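Local coordinates for protein coproheme decarboxylase (Thermus thermophilus, PDB 1VDH) that catalyses the hydrogen peroxide-dependent decarboxylation of Fe-coproporphyrin III to heme b, the last step of the coproporphyrin-dependent pathway, and assembles as a homopentamer, at residues A[62-67]-A[72-77]. Sequence-based numbering, arbitrary orientation.
Sequences YGIYQV and ADLLFL
Tyr65 and Leu75 form a hydrogen-bonded pair at the middle of a buried antiparallel beta hairpin, in which strand 61-67 returns as strand 74-80; the segment axes run at 163°. Two bonds define the pair: Tyr65 N to Leu75 O at 2.9 Å, lying in the carbonyl plane, and Leu75 N to Tyr65 O at 3.0 Å, with the donor tilted from that plane. Gly63 and Leu77 repeat the reciprocal pattern. Near the turn, Val67 N reaches Asp73 O at 2.8 Å from well above the carbonyl plane, a distortion that coincides with a classic beta bulge, Asp73 and Leu74 both facing Arg22 of strand 10-24. With strands 10-24 and 227-237 flanking it, the hairpin belongs to the curled antiparallel sheet of the chlorite dismutase family, in the dimeric alpha-beta barrel clan. On the face bearing Tyr65, Leu75 and Leu77, the tyrosine lies alongside Leu75, its CD2 3.6 Å from Leu75 CD2. Because Tyr65 CG is anti to the carbonyl carbon (chi1 -50°), the ring extends along the strand until Leu77 CB sits at its edge, 4.1 Å from CE2. Replacing the tyrosine with an alanine is likely to leave Leu75 CD2 and Leu77 CB without their aromatic neighbour and to open a gap beside Val142, which the ring also touches. Val67 CG2 also packs against Leu75 CB, at 3.8 Å, the two side chains crossing at a slant. On the opposite face, which bears Ile64, Gln66, Leu74 and Phe76, Ile64 CG1 and CD1 both meet Phe76 CD2, each at 3.9 Å, while helix 240-246 covers Leu74 through Leu243 and Phe246.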
loop_
_atom_site.group_PDB
_atom_site.type_symbol
_atom_site.label_atom_id
_atom_site.label_comp_id
_atom_site.label_asym_id
_atom_site.label_seq_id
_atom_site.Cartn_x
_atom_site.Cartn_y
_atom_site.Cartn_z
ATOM N N TYR A 62 15.772 23.002 16.308
ATOM C CA TYR A 62 14.416 22.638 15.906
ATOM C C TYR A 62 13.822 23.598 14.878
ATOM O O TYR A 62 14.347 24.685 14.633
ATOM C CB TYR A 62 13.481 22.599 17.121
ATOM C CG TYR A 62 12.931 23.963 17.496
ATOM C CD1 TYR A 62 11.630 24.330 17.147
ATOM C CD2 TYR A 62 13.730 24.906 18.142
ATOM C CE1 TYR A 62 11.140 25.601 17.427
ATOM C CE2 TYR A 62 13.246 26.185 18.426
ATOM C CZ TYR A 62 11.953 26.523 18.065
ATOM O OH TYR A 62 11.463 27.781 18.339
ATOM N N GLY A 63 12.679 23.193 14.338
ATOM C CA GLY A 63 11.957 23.993 13.372
ATOM C C GLY A 63 10.548 23.456 13.248
ATOM O O GLY A 63 10.330 22.246 13.373
ATOM N N ILE A 64 9.578 24.350 13.084
ATOM C CA ILE A 64 8.180 23.943 12.918
ATOM C C ILE A 64 7.716 24.504 11.579
ATOM O O ILE A 64 7.907 25.691 11.299
ATOM C CB ILE A 64 7.283 24.443 14.070
ATOM C CG1 ILE A 64 7.728 23.798 15.390
ATOM C CG2 ILE A 64 5.818 24.100 13.785
ATOM C CD1 ILE A 64 6.920 24.227 16.609
ATOM N N TYR A 65 7.101 23.653 10.762
ATOM C CA TYR A 65 6.674 24.062 9.426
ATOM C C TYR A 65 5.233 23.773 9.050
ATOM O O TYR A 65 4.624 22.827 9.549
ATOM C CB TYR A 65 7.555 23.374 8.381
ATOM C CG TYR A 65 9.035 23.491 8.629
ATOM C CD1 TYR A 65 9.799 24.430 7.940
ATOM C CD2 TYR A 65 9.677 22.654 9.539
ATOM C CE1 TYR A 65 11.166 24.536 8.148
ATOM C CE2 TYR A 65 11.045 22.751 9.757
ATOM C CZ TYR A 65 11.781 23.694 9.055
ATOM O OH TYR A 65 13.135 23.789 9.250
ATOM N N GLN A 66 4.699 24.602 8.155
ATOM C CA GLN A 66 3.353 24.415 7.629
ATOM C C GLN A 66 3.609 23.655 6.335
ATOM O O GLN A 66 4.233 24.182 5.416
ATOM C CB GLN A 66 2.680 25.754 7.321
ATOM C CG GLN A 66 1.265 25.593 6.767
ATOM C CD GLN A 66 0.554 26.915 6.540
ATOM O OE1 GLN A 66 -0.449 26.982 5.818
ATOM N NE2 GLN A 66 1.056 27.972 7.164
ATOM N N VAL A 67 3.136 22.416 6.274
ATOM C CA VAL A 67 3.359 21.556 5.115
ATOM C C VAL A 67 2.187 21.543 4.134
ATOM O O VAL A 67 1.044 21.336 4.524
ATOM C CB VAL A 67 3.673 20.105 5.578
ATOM C CG1 VAL A 67 4.044 19.219 4.385
ATOM C CG2 VAL A 67 4.806 20.111 6.596
ATOM N N ALA A 72 0.745 15.848 5.183
ATOM C CA ALA A 72 0.995 16.381 6.525
ATOM C C ALA A 72 0.640 17.860 6.524
ATOM O O ALA A 72 0.641 18.484 5.473
ATOM C CB ALA A 72 2.463 16.208 6.906
ATOM N N ASP A 73 0.369 18.415 7.702
ATOM C CA ASP A 73 0.036 19.835 7.844
ATOM C C ASP A 73 1.122 20.558 8.634
ATOM O O ASP A 73 1.432 21.711 8.365
ATOM C CB ASP A 73 -1.306 20.006 8.558
ATOM C CG ASP A 73 -2.463 19.483 7.746
ATOM O OD1 ASP A 73 -3.444 18.995 8.346
ATOM O OD2 ASP A 73 -2.397 19.571 6.504
ATOM N N LEU A 74 1.684 19.875 9.626
ATOM C CA LEU A 74 2.740 20.452 10.443
ATOM C C LEU A 74 3.903 19.483 10.589
ATOM O O LEU A 74 3.709 18.278 10.768
ATOM C CB LEU A 74 2.207 20.828 11.835
ATOM C CG LEU A 74 1.240 22.014 11.974
ATOM C CD1 LEU A 74 0.602 22.006 13.367
ATOM C CD2 LEU A 74 1.974 23.329 11.734
ATOM N N LEU A 75 5.110 20.012 10.441
ATOM C CA LEU A 75 6.321 19.226 10.611
ATOM C C LEU A 75 7.034 19.765 11.840
ATOM O O LEU A 75 7.286 20.968 11.936
ATOM C CB LEU A 75 7.268 19.372 9.412
ATOM C CG LEU A 75 8.728 18.970 9.694
ATOM C CD1 LEU A 75 8.813 17.491 10.094
ATOM C CD2 LEU A 75 9.609 19.244 8.478
ATOM N N PHE A 76 7.317 18.876 12.787
ATOM C CA PHE A 76 8.052 19.240 13.989
ATOM C C PHE A 76 9.406 18.568 13.816
ATOM O O PHE A 76 9.526 17.347 13.933
ATOM C CB PHE A 76 7.347 18.726 15.247
ATOM C CG PHE A 76 5.987 19.320 15.458
ATOM C CD1 PHE A 76 4.863 18.740 14.879
ATOM C CD2 PHE A 76 5.829 20.467 16.228
ATOM C CE1 PHE A 76 3.594 19.296 15.064
ATOM C CE2 PHE A 76 4.568 21.032 16.421
ATOM C CZ PHE A 76 3.446 20.445 15.837
ATOM N N LEU A 77 10.405 19.367 13.457
ATOM C CA LEU A 77 11.755 18.872 13.234
ATOM C C LEU A 77 12.622 19.156 14.450
ATOM O O LEU A 77 12.694 20.295 14.915
ATOM C CB LEU A 77 12.363 19.538 11.990
ATOM C CG LEU A 77 13.837 19.238 11.668
ATOM C CD1 LEU A 77 14.045 17.743 11.457
ATOM C CD2 LEU A 77 14.270 20.012 10.424
#